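Local coordinates for probable starch synthase 4, chloroplastic/amyloplastic (Arabidopsis thaliana, PDB 6GNE), which is a probable plastid starch synthase of the glycosyltransferase family, built as two Rossmann-like domains in the GT-B arrangement, at residues R65-V70 with N82-G87; L50-C55 with F96-H101; A279-K284 with K475-D480; I414-G419 with Q444-Q449; N214-A219 with K244-T249. All blocks are in the same frame, centred on the assembly; numbering follows the deposited sequence.

Interaction 1: R65-V70 with N82-G87; sequences RALDTV and NKIWIG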
# COMPACT_ATOMS: atom_id res chain seq x y z
N ARG A 65 19.44 -9.42 15.08
CA ARG A 65 20.78 -10.04 15.16
C ARG A 65 21.17 -10.65 13.86
O ARG A 65 20.32 -11.08 13.08
CB ARG A 65 20.91 -11.06 16.30
CG ARG A 65 19.62 -11.74 16.70
CD ARG A 65 19.68 -12.59 17.97
NE ARG A 65 19.18 -13.92 17.59
CZ ARG A 65 19.93 -14.96 17.17
NH1 ARG A 65 21.28 -14.89 17.13
NH2 ARG A 65 19.33 -16.08 16.79
N ALA A 66 22.48 -10.64 13.64
CA ALA A 66 23.10 -11.22 12.46
C ALA A 66 23.40 -12.66 12.78
O ALA A 66 24.03 -12.95 13.79
CB ALA A 66 24.38 -10.48 12.08
N LEU A 67 22.92 -13.56 11.92
CA LEU A 67 23.16 -14.97 12.10
C LEU A 67 24.55 -15.30 11.63
O LEU A 67 25.14 -14.59 10.80
CB LEU A 67 22.13 -15.79 11.32
CG LEU A 67 20.69 -15.64 11.81
CD1 LEU A 67 19.80 -16.53 10.92
CD2 LEU A 67 20.52 -15.94 13.31
N ASP A 68 25.07 -16.41 12.16
CA ASP A 68 26.39 -16.88 11.82
C ASP A 68 26.40 -17.60 10.49
O ASP A 68 27.45 -17.57 9.82
CB ASP A 68 26.90 -17.75 12.95
CG ASP A 68 27.19 -16.94 14.15
OD1 ASP A 68 28.12 -16.13 14.03
OD2 ASP A 68 26.46 -17.03 15.16
N THR A 69 25.28 -18.23 10.11
CA THR A 69 25.12 -18.85 8.80
C THR A 69 25.11 -17.82 7.66
O THR A 69 24.16 -17.03 7.54
CB THR A 69 23.81 -19.68 8.68
OG1 THR A 69 22.88 -19.25 9.69
CG2 THR A 69 24.05 -21.20 8.80
N VAL A 70 26.14 -17.84 6.82
CA VAL A 70 26.14 -17.09 5.55
C VAL A 70 25.37 -17.95 4.51
O VAL A 70 25.39 -19.18 4.58
CB VAL A 70 27.58 -16.72 5.10
CG1 VAL A 70 27.57 -15.96 3.78
CG2 VAL A 70 28.29 -15.90 6.17
N ASN A 82 25.60 -13.70 1.38
CA ASN A 82 24.55 -12.87 2.02
C ASN A 82 24.57 -13.03 3.54
O ASN A 82 24.50 -14.16 4.02
CB ASN A 82 23.17 -13.30 1.51
CG ASN A 82 23.01 -13.15 0.01
OD1 ASN A 82 23.04 -14.12 -0.71
ND2 ASN A 82 22.83 -11.94 -0.44
N LYS A 83 24.69 -11.93 4.29
CA LYS A 83 24.47 -11.92 5.75
C LYS A 83 22.96 -11.98 5.99
O LYS A 83 22.23 -11.19 5.44
CB LYS A 83 25.01 -10.63 6.47
CG LYS A 83 26.30 -10.78 7.26
CD LYS A 83 27.47 -11.16 6.35
CE LYS A 83 28.46 -12.22 6.90
NZ LYS A 83 29.70 -11.63 7.48
N ILE A 84 22.53 -12.92 6.82
CA ILE A 84 21.13 -13.05 7.21
C ILE A 84 20.92 -12.45 8.60
O ILE A 84 21.69 -12.74 9.55
CB ILE A 84 20.68 -14.52 7.19
CG1 ILE A 84 21.03 -15.17 5.83
CG2 ILE A 84 19.19 -14.66 7.46
CD1 ILE A 84 20.59 -14.37 4.62
N TRP A 85 19.89 -11.60 8.72
CA TRP A 85 19.51 -11.02 10.00
C TRP A 85 18.13 -11.51 10.37
O TRP A 85 17.32 -11.73 9.48
CB TRP A 85 19.49 -9.50 9.91
CG TRP A 85 20.81 -8.86 9.63
CD1 TRP A 85 21.53 -8.95 8.48
CD2 TRP A 85 21.56 -8.02 10.51
NE1 TRP A 85 22.68 -8.23 8.59
CE2 TRP A 85 22.72 -7.64 9.82
CE3 TRP A 85 21.35 -7.53 11.80
CZ2 TRP A 85 23.69 -6.81 10.40
CZ3 TRP A 85 22.29 -6.72 12.36
CH2 TRP A 85 23.47 -6.38 11.66
N ILE A 86 17.85 -11.66 11.67
CA ILE A 86 16.46 -11.88 12.11
C ILE A 86 16.06 -10.89 13.16
O ILE A 86 16.88 -10.40 13.89
CB ILE A 86 16.15 -13.32 12.63
CG1 ILE A 86 16.75 -13.58 14.01
CG2 ILE A 86 16.63 -14.36 11.64
CD1 ILE A 86 16.67 -15.03 14.48
N GLY A 87 14.77 -10.68 13.25
CA GLY A 87 14.20 -9.76 14.20
C GLY A 87 12.72 -9.96 14.23
O GLY A 87 12.17 -10.71 13.43
O HOH W 1 24.63 -14.53 8.06
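A66 sets its CB squarely over the six-membered ring of W85, 3.9 Å from the ring centroid and only 7° off the ring normal, a CH-pi contact that illustrates how a non-hydrogen-bonded antiparallel pair can be filled by one methyl and one indole. The pair beside it is hydrogen-bonded: R65 N donates to I86 O over 3.0 Å and I86 N returns the bond to R65 O. One step further along, L67 N reaches I84 O at 2.8 Å, with a nearly straight N-H (170°). This is the tight half of the contact, and its other face is largely aliphatic, with the R65 guanidinium at its margin. There the CD1 branch of L67 meets I86 CG2 at 3.9 Å and I84 CG2 at 4.0 Å, the leucine crossing I86 at about a right angle. I86 CD1 touches R65 NH2 at 3.7 Å, the arginine running beside the isoleucine in the same direction. Beyond L67 the chain turns a corner at D68 and direct pairing gives way to water. A single water donates to both L67 O and T69 O and accepts from I84 N, so it replaces strand-to-strand bonds where the backbones part. On this looser, water-bridged side V70 rests a methyl, CG2, on K83 CE at 3.8 Å. The two segments belong to the hairpin of strands 64-75 and 78-89. Strand 92-100 pairs with the far edge of the latter, E98 accepting from W85 NE1, and L131 of helix 117-134 packs on I84.

Interaction 2: L50-C55 with F96-H101; sequences LPKYDC and FIEPQH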
# COMPACT_ATOMS: atom_id res chain seq x y z
N LEU A 50 12.57 -9.81 3.90
CA LEU A 50 12.82 -8.47 3.37
C LEU A 50 14.27 -8.27 3.04
O LEU A 50 15.10 -9.03 3.50
CB LEU A 50 12.49 -7.40 4.43
CG LEU A 50 11.06 -7.33 4.95
CD1 LEU A 50 10.96 -6.29 6.03
CD2 LEU A 50 10.09 -7.03 3.83
N PRO A 51 14.59 -7.25 2.26
CA PRO A 51 15.97 -6.82 2.22
C PRO A 51 16.34 -6.09 3.51
O PRO A 51 15.48 -5.55 4.19
CB PRO A 51 16.02 -5.84 1.05
CG PRO A 51 14.78 -6.09 0.25
CD PRO A 51 13.78 -6.49 1.30
N LYS A 52 17.63 -6.06 3.81
CA LYS A 52 18.16 -5.20 4.84
C LYS A 52 18.57 -3.90 4.15
O LYS A 52 19.71 -3.75 3.70
CB LYS A 52 19.35 -5.83 5.55
CG LYS A 52 19.96 -4.94 6.63
CD LYS A 52 19.72 -5.43 8.05
CE LYS A 52 20.57 -4.69 9.07
NZ LYS A 52 21.96 -4.33 8.60
N TYR A 53 17.64 -2.96 4.09
CA TYR A 53 17.95 -1.62 3.61
C TYR A 53 18.74 -0.88 4.68
O TYR A 53 18.53 -1.06 5.88
CB TYR A 53 16.69 -0.83 3.33
CG TYR A 53 15.76 -1.41 2.28
CD1 TYR A 53 16.02 -1.29 0.92
CD2 TYR A 53 14.58 -2.04 2.67
CE1 TYR A 53 15.14 -1.80 -0.02
CE2 TYR A 53 13.69 -2.55 1.73
CZ TYR A 53 13.97 -2.44 0.39
OH TYR A 53 13.07 -2.95 -0.52
N ASP A 54 19.69 -0.07 4.22
CA ASP A 54 20.37 0.88 5.10
C ASP A 54 19.41 1.94 5.68
O ASP A 54 19.61 2.44 6.80
CB ASP A 54 21.53 1.56 4.35
CG ASP A 54 21.08 2.26 3.05
OD1 ASP A 54 19.92 2.11 2.55
OD2 ASP A 54 21.93 2.97 2.50
N CYS A 55 18.36 2.26 4.92
CA CYS A 55 17.43 3.30 5.30
C CYS A 55 16.23 2.75 6.07
O CYS A 55 15.20 3.41 6.16
CB CYS A 55 16.99 4.11 4.06
SG CYS A 55 16.25 3.15 2.71
N PHE A 96 15.92 -10.46 7.30
CA PHE A 96 16.45 -9.39 6.46
C PHE A 96 17.70 -9.87 5.75
O PHE A 96 18.64 -10.33 6.39
CB PHE A 96 16.82 -8.18 7.31
CG PHE A 96 15.74 -7.66 8.21
CD1 PHE A 96 15.60 -8.15 9.49
CD2 PHE A 96 14.90 -6.66 7.79
CE1 PHE A 96 14.63 -7.66 10.33
CE2 PHE A 96 13.91 -6.15 8.63
CZ PHE A 96 13.78 -6.67 9.89
N ILE A 97 17.72 -9.78 4.43
CA ILE A 97 18.87 -10.24 3.65
C ILE A 97 19.80 -9.06 3.39
O ILE A 97 19.38 -8.06 2.82
CB ILE A 97 18.42 -10.90 2.33
CG1 ILE A 97 17.44 -12.06 2.62
CG2 ILE A 97 19.58 -11.43 1.54
CD1 ILE A 97 17.03 -12.84 1.38
N GLU A 98 21.05 -9.18 3.84
CA GLU A 98 22.10 -8.19 3.54
C GLU A 98 23.11 -8.75 2.51
O GLU A 98 24.01 -9.48 2.89
CB GLU A 98 22.81 -7.78 4.82
CG GLU A 98 23.65 -6.54 4.66
CD GLU A 98 24.38 -6.10 5.91
OE1 GLU A 98 24.44 -6.79 6.98
OE2 GLU A 98 24.95 -5.00 5.76
N PRO A 99 22.96 -8.40 1.22
CA PRO A 99 23.91 -8.94 0.24
C PRO A 99 25.30 -8.35 0.34
O PRO A 99 25.49 -7.19 0.69
CB PRO A 99 23.28 -8.58 -1.12
CG PRO A 99 21.84 -8.32 -0.81
CD PRO A 99 21.86 -7.68 0.56
N GLN A 100 26.28 -9.19 0.04
CA GLN A 100 27.69 -8.83 0.01
C GLN A 100 28.03 -9.01 -1.47
O GLN A 100 28.75 -9.95 -1.86
CB GLN A 100 28.53 -9.76 0.91
CG GLN A 100 27.98 -10.11 2.29
CD GLN A 100 28.56 -9.28 3.41
OE1 GLN A 100 29.40 -9.76 4.18
NE2 GLN A 100 28.12 -8.03 3.51
N HIS A 101 27.40 -8.20 -2.30
CA HIS A 101 27.67 -8.16 -3.72
C HIS A 101 28.31 -6.79 -3.92
O HIS A 101 27.82 -5.83 -3.36
CB HIS A 101 26.35 -8.27 -4.49
CG HIS A 101 26.50 -8.27 -5.98
ND1 HIS A 101 26.77 -7.12 -6.69
CD2 HIS A 101 26.39 -9.25 -6.90
CE1 HIS A 101 26.83 -7.39 -7.98
NE2 HIS A 101 26.60 -8.68 -8.13
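L50 and P51 run parallel to F96 and I97, with I97 N donating to L50 O at 2.9 Å in the carbonyl plane, and K52 N donating to I97 O at 2.8 Å from a position 48° out of that carbonyl's plane. The two bonds stitch the last residues of one strand to its neighbour just before the chain of K52 leaves the sheet. On the face that carries L50 and F96, these side chains lie side by side and point the same way, CD1 of L50 meeting CE2 of the ring at 3.9 Å. The same ring turns an edge to the backbone, with P51 O close to its plane and 3.8 Å from F96 CD2. K52 crosses F96 at about a right angle and rests its CB on F96 CB at 3.9 Å. With CG anti to the backbone N (chi1 179°) and bends further out, the lysine runs alongside E98. NZ and E98 OE1 form a long salt bridge, 3.9 Å; OE1 also accepts a hydrogen bond from W85 NE1, and the ammonium makes a cation-pi contact with that indole. Charge, carboxylate and ring thus form a small shared cluster. Parallel strands 45-51 and 92-100 are neighbours here in the Rossmann-like sheet of the N-terminal GT-B domain, although a beta hairpin rather than a helix occupies the connection between them.

Interaction 3: A279-K284 with K475-D480; sequences AQFNAK and KVMSID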
# COMPACT_ATOMS: atom_id res chain seq x y z
N ALA A 279 -4.33 13.31 22.48
CA ALA A 279 -5.46 12.75 23.19
C ALA A 279 -6.06 11.58 22.42
O ALA A 279 -6.01 11.52 21.19
CB ALA A 279 -6.51 13.81 23.47
N GLN A 280 -6.66 10.68 23.17
CA GLN A 280 -7.22 9.45 22.65
C GLN A 280 -8.72 9.68 22.53
O GLN A 280 -9.26 10.53 23.18
CB GLN A 280 -6.92 8.26 23.61
CG GLN A 280 -5.56 8.26 24.35
CD GLN A 280 -4.40 7.74 23.52
OE1 GLN A 280 -3.80 6.74 23.87
NE2 GLN A 280 -4.11 8.40 22.41
N PHE A 281 -9.38 8.90 21.68
CA PHE A 281 -10.83 8.97 21.53
C PHE A 281 -11.33 7.74 20.80
O PHE A 281 -10.54 6.94 20.29
CB PHE A 281 -11.26 10.24 20.78
CG PHE A 281 -10.76 10.32 19.36
CD1 PHE A 281 -9.45 10.62 19.07
CD2 PHE A 281 -11.64 10.15 18.31
CE1 PHE A 281 -9.01 10.73 17.76
CE2 PHE A 281 -11.20 10.26 16.99
CZ PHE A 281 -9.88 10.55 16.71
N ASN A 282 -12.63 7.58 20.73
CA ASN A 282 -13.22 6.43 20.06
C ASN A 282 -14.64 6.78 19.62
O ASN A 282 -15.14 7.87 19.93
CB ASN A 282 -13.19 5.18 20.99
CG ASN A 282 -13.91 5.39 22.33
OD1 ASN A 282 -15.14 5.24 22.43
ND2 ASN A 282 -13.15 5.74 23.37
N ALA A 283 -15.27 5.84 18.92
CA ALA A 283 -16.66 6.00 18.46
C ALA A 283 -17.63 6.54 19.52
O ALA A 283 -18.57 7.24 19.16
CB ALA A 283 -17.17 4.68 17.86
N LYS A 284 -17.41 6.20 20.79
CA LYS A 284 -18.33 6.58 21.86
C LYS A 284 -17.96 7.87 22.58
O LYS A 284 -18.71 8.29 23.47
CB LYS A 284 -18.45 5.47 22.92
CG LYS A 284 -18.29 4.02 22.53
CD LYS A 284 -19.61 3.32 22.26
CE LYS A 284 -20.05 3.51 20.80
NZ LYS A 284 -21.29 2.75 20.49
N LYS A 475 -20.89 6.82 13.27
CA LYS A 475 -21.23 5.68 12.44
C LYS A 475 -20.02 5.16 11.69
O LYS A 475 -19.80 3.95 11.62
CB LYS A 475 -22.33 6.08 11.45
CG LYS A 475 -22.75 4.98 10.51
CD LYS A 475 -23.76 5.51 9.54
CE LYS A 475 -23.81 4.64 8.30
NZ LYS A 475 -24.53 5.42 7.27
N VAL A 476 -19.29 6.08 11.10
CA VAL A 476 -18.12 5.79 10.28
C VAL A 476 -16.99 5.19 11.12
O VAL A 476 -16.27 4.29 10.69
CB VAL A 476 -17.73 7.13 9.57
CG1 VAL A 476 -16.33 7.19 9.12
CG2 VAL A 476 -18.64 7.33 8.37
N MET A 477 -16.85 5.70 12.35
CA MET A 477 -15.89 5.17 13.31
C MET A 477 -16.21 3.73 13.80
O MET A 477 -15.32 3.06 14.28
CB MET A 477 -15.73 6.11 14.50
CG MET A 477 -14.95 7.38 14.15
SD MET A 477 -14.53 8.43 15.58
CE MET A 477 -13.34 7.30 16.31
N SER A 478 -17.47 3.29 13.66
CA SER A 478 -17.93 1.93 13.99
C SER A 478 -17.88 0.91 12.85
O SER A 478 -18.27 -0.23 13.05
CB SER A 478 -19.37 1.99 14.51
OG SER A 478 -19.44 2.88 15.60
N ILE A 479 -17.41 1.31 11.68
CA ILE A 479 -17.22 0.36 10.57
C ILE A 479 -15.98 -0.51 10.81
O ILE A 479 -14.97 -0.04 11.32
CB ILE A 479 -17.13 1.09 9.22
CG1 ILE A 479 -18.44 1.85 8.94
CG2 ILE A 479 -16.79 0.10 8.07
CD1 ILE A 479 -18.33 2.76 7.71
N ASP A 480 -16.08 -1.80 10.49
CA ASP A 480 -14.96 -2.74 10.63
C ASP A 480 -14.05 -2.59 9.40
O ASP A 480 -14.41 -3.00 8.29
CB ASP A 480 -15.48 -4.20 10.77
CG ASP A 480 -14.36 -5.21 11.06
OD1 ASP A 480 -13.18 -4.81 11.07
OD2 ASP A 480 -14.66 -6.41 11.30
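M477 reaches F281 because its chain, extended as far as SD, bends at chi3 (69°) and swings CE round to the loop, while F281 carries CG between its backbone N and carbonyl carbon (chi1 64°), bringing its ring across the path of the methionine. The two side chains cross at about a right angle. The methyl does most of the touching: M477 CE lies 3.7 Å from F281 CE2, and it also fits against the backbone, 3.6 Å from A283 N and equally near the carbonyl carbon of N282. The sulfur sits at the edge of the ring, 5.3 Å from SD to the F281 centroid and 78° off the normal, an edge-on Met-aromatic contact. Closer to the helix, A283 points its methyl toward the partner segment, where CB meets M477 CB at 3.9 Å and S478 OG at 3.7 Å. That hydroxyl is hydrogen-bonded to E474 O, in the last turn of the helix that S478 follows, so its contact with the alanine is packing alone. No hydrogen bond crosses between the segments. What shapes the loop is local: N282 OD1 accepts from K284 N at 3.0 Å, closing an Asx turn that spans A283. P271 packs on both F281 and M477, and L286 also touches the methionine. The arrangement is a worked case of an Asx-turn loop, leading into helix 287-300, docked by methionine and aromatic ring on the C-terminal end of helix 466-477.

Interaction 4: I414-G419 with Q444-Q449; sequences IARKTG and QTADEQ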
# COMPACT_ATOMS: atom_id res chain seq x y z
N ILE A 414 -13.79 12.35 1.12
CA ILE A 414 -14.27 12.86 -0.13
C ILE A 414 -13.39 12.22 -1.20
O ILE A 414 -12.19 12.49 -1.26
CB ILE A 414 -14.16 14.41 -0.22
CG1 ILE A 414 -14.85 15.07 0.99
CG2 ILE A 414 -14.66 14.91 -1.59
CD1 ILE A 414 -14.70 16.57 1.02
N ALA A 415 -14.00 11.39 -2.04
CA ALA A 415 -13.27 10.47 -2.88
C ALA A 415 -13.84 10.40 -4.28
O ALA A 415 -15.05 10.48 -4.47
CB ALA A 415 -13.31 9.08 -2.26
N ARG A 416 -12.96 10.19 -5.26
CA ARG A 416 -13.42 9.90 -6.60
C ARG A 416 -13.82 8.42 -6.73
O ARG A 416 -13.19 7.57 -6.13
CB ARG A 416 -12.38 10.29 -7.64
CG ARG A 416 -13.02 10.58 -9.01
CD ARG A 416 -12.02 11.00 -10.06
NE ARG A 416 -11.39 9.83 -10.65
CZ ARG A 416 -11.88 9.13 -11.66
NH1 ARG A 416 -11.19 8.09 -12.09
NH2 ARG A 416 -13.02 9.44 -12.23
N LYS A 417 -14.90 8.15 -7.46
CA LYS A 417 -15.42 6.79 -7.62
C LYS A 417 -14.57 6.00 -8.60
O LYS A 417 -14.81 6.02 -9.81
CB LYS A 417 -16.86 6.78 -8.12
CG LYS A 417 -17.86 6.97 -7.02
CD LYS A 417 -19.21 7.44 -7.55
CE LYS A 417 -20.20 6.31 -7.77
NZ LYS A 417 -21.53 6.92 -8.12
N THR A 418 -13.54 5.36 -8.08
CA THR A 418 -12.62 4.67 -8.91
C THR A 418 -11.90 3.63 -8.08
O THR A 418 -11.58 3.87 -6.92
CB THR A 418 -11.64 5.63 -9.62
OG1 THR A 418 -10.91 4.90 -10.59
CG2 THR A 418 -10.67 6.26 -8.64
N GLY A 419 -11.68 2.47 -8.67
CA GLY A 419 -10.96 1.36 -8.01
C GLY A 419 -11.45 1.08 -6.61
O GLY A 419 -12.63 0.99 -6.37
N GLN A 444 -17.85 11.52 -9.64
CA GLN A 444 -17.49 10.69 -10.76
C GLN A 444 -16.32 11.28 -11.56
O GLN A 444 -15.24 10.72 -11.60
CB GLN A 444 -18.72 10.43 -11.63
CG GLN A 444 -18.56 9.28 -12.63
CD GLN A 444 -18.27 7.90 -11.94
OE1 GLN A 444 -19.21 7.21 -11.46
NE2 GLN A 444 -16.95 7.52 -11.87
N THR A 445 -16.53 12.43 -12.18
CA THR A 445 -15.61 12.97 -13.17
C THR A 445 -14.41 13.62 -12.52
O THR A 445 -14.57 14.36 -11.55
CB THR A 445 -16.30 14.05 -14.01
OG1 THR A 445 -17.68 13.71 -14.20
CG2 THR A 445 -15.59 14.20 -15.38
N ALA A 446 -13.22 13.41 -13.10
CA ALA A 446 -11.98 13.93 -12.56
C ALA A 446 -11.72 15.37 -12.97
O ALA A 446 -10.72 15.66 -13.59
CB ALA A 446 -10.85 13.04 -13.02
N ASP A 447 -12.62 16.28 -12.62
CA ASP A 447 -12.47 17.71 -12.91
C ASP A 447 -12.96 18.58 -11.73
O ASP A 447 -13.53 18.06 -10.74
CB ASP A 447 -13.15 18.08 -14.24
CG ASP A 447 -14.67 17.84 -14.25
OD1 ASP A 447 -15.30 17.63 -13.19
OD2 ASP A 447 -15.27 17.88 -15.35
N GLU A 448 -12.72 19.89 -11.81
CA GLU A 448 -13.02 20.77 -10.69
C GLU A 448 -14.51 20.84 -10.41
O GLU A 448 -14.95 20.83 -9.28
CB GLU A 448 -12.45 22.16 -10.94
CG GLU A 448 -10.93 22.19 -11.04
CD GLU A 448 -10.36 23.60 -11.16
OE1 GLU A 448 -11.13 24.64 -11.19
OE2 GLU A 448 -9.11 23.61 -11.23
N GLN A 449 -15.29 20.85 -11.46
CA GLN A 449 -16.74 20.84 -11.36
C GLN A 449 -17.24 19.64 -10.50
O GLN A 449 -17.99 19.81 -9.54
CB GLN A 449 -17.34 20.80 -12.76
CG GLN A 449 -18.66 21.50 -12.96
CD GLN A 449 -19.74 20.57 -13.58
OE1 GLN A 449 -20.10 20.68 -14.78
NE2 GLN A 449 -20.24 19.65 -12.75
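R416 directs the plane of its guanidinium roughly at the carbonyl of Q444, whose oxygen lies at the edge of the group and 16° out of its plane. NH2 donates to Q444 O at 2.6 Å, approaching almost in line with the carbonyl bond although the N-H...O angle is bent. The bend at chi3 (83°) turns NE aside from the otherwise extended chain. The aliphatic part takes part too: R416 CG passes 3.4 Å from Q444 O, while CD meets A446 CB at 3.8 Å. That alanine methyl also lies over one face of the guanidinium, so the arginine is approached at its rim by an oxygen and from above by a methyl. Its remaining nitrogens are satisfied by the neighbouring strand's continuation, NE by S394 O and NH1 by I395 O. Three main-chain carbonyls therefore fix the rotation of the group. K417 and Q444 cross at about a right angle beside it. A bend at chi2 (60°) brings the glutamine's CD back toward the loop, where NE2 makes a weak hydrogen bond with K417 O at 3.3 Å and OE1 packs 3.9 Å from K417 CD. K417 and A446 each centre an inverse gamma turn, and just beyond the second D447 N-caps helix 448-464 by accepting from G450 N. The contact thus ties the end of strand 412-416 and the residue after it to the loop following the adjacent, outermost parallel strand 441-443, in the Rossmann-like C-terminal domain of the GT-B fold.

Interaction 5: N214-A219 with K244-T249; sequences NPVKGA and KGLHST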
# COMPACT_ATOMS: atom_id res chain seq x y z
N ASN A 214 8.44 -9.19 -19.01
CA ASN A 214 7.47 -8.59 -18.10
C ASN A 214 7.34 -9.44 -16.82
O ASN A 214 6.68 -10.48 -16.84
CB ASN A 214 6.12 -8.43 -18.79
CG ASN A 214 5.12 -7.66 -17.96
OD1 ASN A 214 4.93 -7.95 -16.78
ND2 ASN A 214 4.47 -6.68 -18.56
N PRO A 215 7.96 -8.98 -15.70
CA PRO A 215 7.92 -9.74 -14.45
C PRO A 215 6.54 -10.00 -13.91
O PRO A 215 6.26 -11.11 -13.48
CB PRO A 215 8.72 -8.86 -13.51
CG PRO A 215 9.73 -8.22 -14.39
CD PRO A 215 9.02 -7.95 -15.67
N VAL A 216 5.68 -9.01 -13.93
CA VAL A 216 4.32 -9.17 -13.43
C VAL A 216 3.56 -10.18 -14.30
O VAL A 216 2.81 -10.99 -13.76
CB VAL A 216 3.58 -7.82 -13.33
CG1 VAL A 216 2.10 -8.01 -12.98
CG2 VAL A 216 4.24 -6.95 -12.27
N LYS A 217 3.79 -10.16 -15.60
CA LYS A 217 3.18 -11.16 -16.48
C LYS A 217 3.64 -12.59 -16.18
O LYS A 217 2.84 -13.54 -16.23
CB LYS A 217 3.47 -10.86 -17.95
CG LYS A 217 2.74 -11.85 -18.83
CD LYS A 217 2.28 -11.31 -20.15
CE LYS A 217 3.25 -11.58 -21.25
NZ LYS A 217 2.53 -11.92 -22.51
N GLY A 218 4.93 -12.75 -15.88
CA GLY A 218 5.45 -14.03 -15.41
C GLY A 218 4.83 -14.49 -14.11
O GLY A 218 4.61 -15.67 -13.94
N ALA A 219 4.57 -13.57 -13.19
CA ALA A 219 3.93 -13.95 -11.92
C ALA A 219 2.48 -14.30 -12.09
O ALA A 219 1.98 -15.16 -11.37
CB ALA A 219 4.10 -12.87 -10.90
N LYS A 244 -3.57 -1.87 -18.84
CA LYS A 244 -2.19 -1.40 -19.13
C LYS A 244 -1.38 -2.44 -19.90
O LYS A 244 -0.22 -2.69 -19.58
CB LYS A 244 -1.49 -0.97 -17.82
CG LYS A 244 -2.47 -0.40 -16.76
CD LYS A 244 -1.86 0.70 -15.93
CE LYS A 244 -1.78 2.03 -16.68
NZ LYS A 244 -1.63 3.18 -15.71
N GLY A 245 -2.00 -3.03 -20.92
CA GLY A 245 -1.40 -4.11 -21.71
C GLY A 245 -1.66 -5.53 -21.23
O GLY A 245 -1.65 -6.47 -22.06
N LEU A 246 -1.92 -5.70 -19.92
CA LEU A 246 -2.04 -7.03 -19.31
C LEU A 246 -3.46 -7.59 -19.28
O LEU A 246 -3.65 -8.75 -18.89
CB LEU A 246 -1.50 -7.00 -17.87
CG LEU A 246 0.02 -6.92 -17.74
CD1 LEU A 246 0.40 -6.76 -16.26
CD2 LEU A 246 0.69 -8.13 -18.38
N HIS A 247 -4.45 -6.80 -19.68
CA HIS A 247 -5.85 -7.24 -19.67
C HIS A 247 -6.09 -8.62 -20.31
O HIS A 247 -6.81 -9.44 -19.73
CB HIS A 247 -6.76 -6.16 -20.25
CG HIS A 247 -6.75 -6.05 -21.73
ND1 HIS A 247 -5.72 -5.46 -22.43
CD2 HIS A 247 -7.65 -6.46 -22.66
CE1 HIS A 247 -5.99 -5.50 -23.73
NE2 HIS A 247 -7.16 -6.09 -23.89
N SER A 248 -5.45 -8.89 -21.46
CA SER A 248 -5.59 -10.17 -22.19
C SER A 248 -5.11 -11.38 -21.39
O SER A 248 -5.74 -12.44 -21.41
CB SER A 248 -4.79 -10.15 -23.52
OG SER A 248 -5.10 -9.03 -24.34
N THR A 249 -3.97 -11.21 -20.71
CA THR A 249 -3.41 -12.24 -19.86
C THR A 249 -4.30 -12.53 -18.65
O THR A 249 -4.50 -13.70 -18.27
CB THR A 249 -1.99 -11.82 -19.40
OG1 THR A 249 -1.17 -11.64 -20.55
CG2 THR A 249 -1.38 -12.86 -18.46
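N214 offers the flat group of this contact, a carboxamide with K217 N and L246 CD2 both displaced to one side of its plane. L246 CD2 approaches the ND2 end at 4.1 Å, while K217 N donates to OD1 at 2.8 Å from 44° out of the carbonyl plane. The second of these is the N-cap bond of helix 215-222. ND2 has its own partners in Q180 OE1 and D206 OD1, so both ends of the amide are held and its rotation is set. L246 is the wedge that the other segment supplies. Chi1 (-73°) sets its CG anti to the carbonyl carbon; beyond it CD1 meets V216 CG1 at 3.9 Å, the side chains crossing at about a right angle, and CD2 lies 3.9 Å from K217 CB as well as near N214. K217 continues past the leucine to T249, whose OG1 touches the lysine's CD at 3.5 Å. The lysine chain, itself buried, bends repeatedly before its ammonium hydrogen-bonds to P201 O, outside the two segments. No hydrogen bond joins the two segments; the contact is van der Waals packing, mostly round L246. L246, just before helix 247-252, and T249, in its first turn, thus pack on the start of helix 215-222, while W147 of helix 146-150 and F172 of strand 169-174 also pack on V216.

From the N terminus, interaction 2 opens first, at 50-55, and before it closes at 96-101 the chain makes and completes interaction 1, whose hairpin lies wholly within that loop. The two touch, their centres 10 Å apart, and extend one N-terminal-domain sheet. Interaction 5 follows in series, closing a mostly helical 24-residue loop that includes strand 225-228 in the same domain. Interaction 3 then opens at 279-284 and spans nearly two hundred residues, enclosing interaction 4, before it closes at 475-480. None cross. Interaction 4 joins a strand end to the loop after its neighbour in the C-terminal sheet, while interaction 3 pins a loop to a late helix, its centre 26 Å away from that of interaction 4.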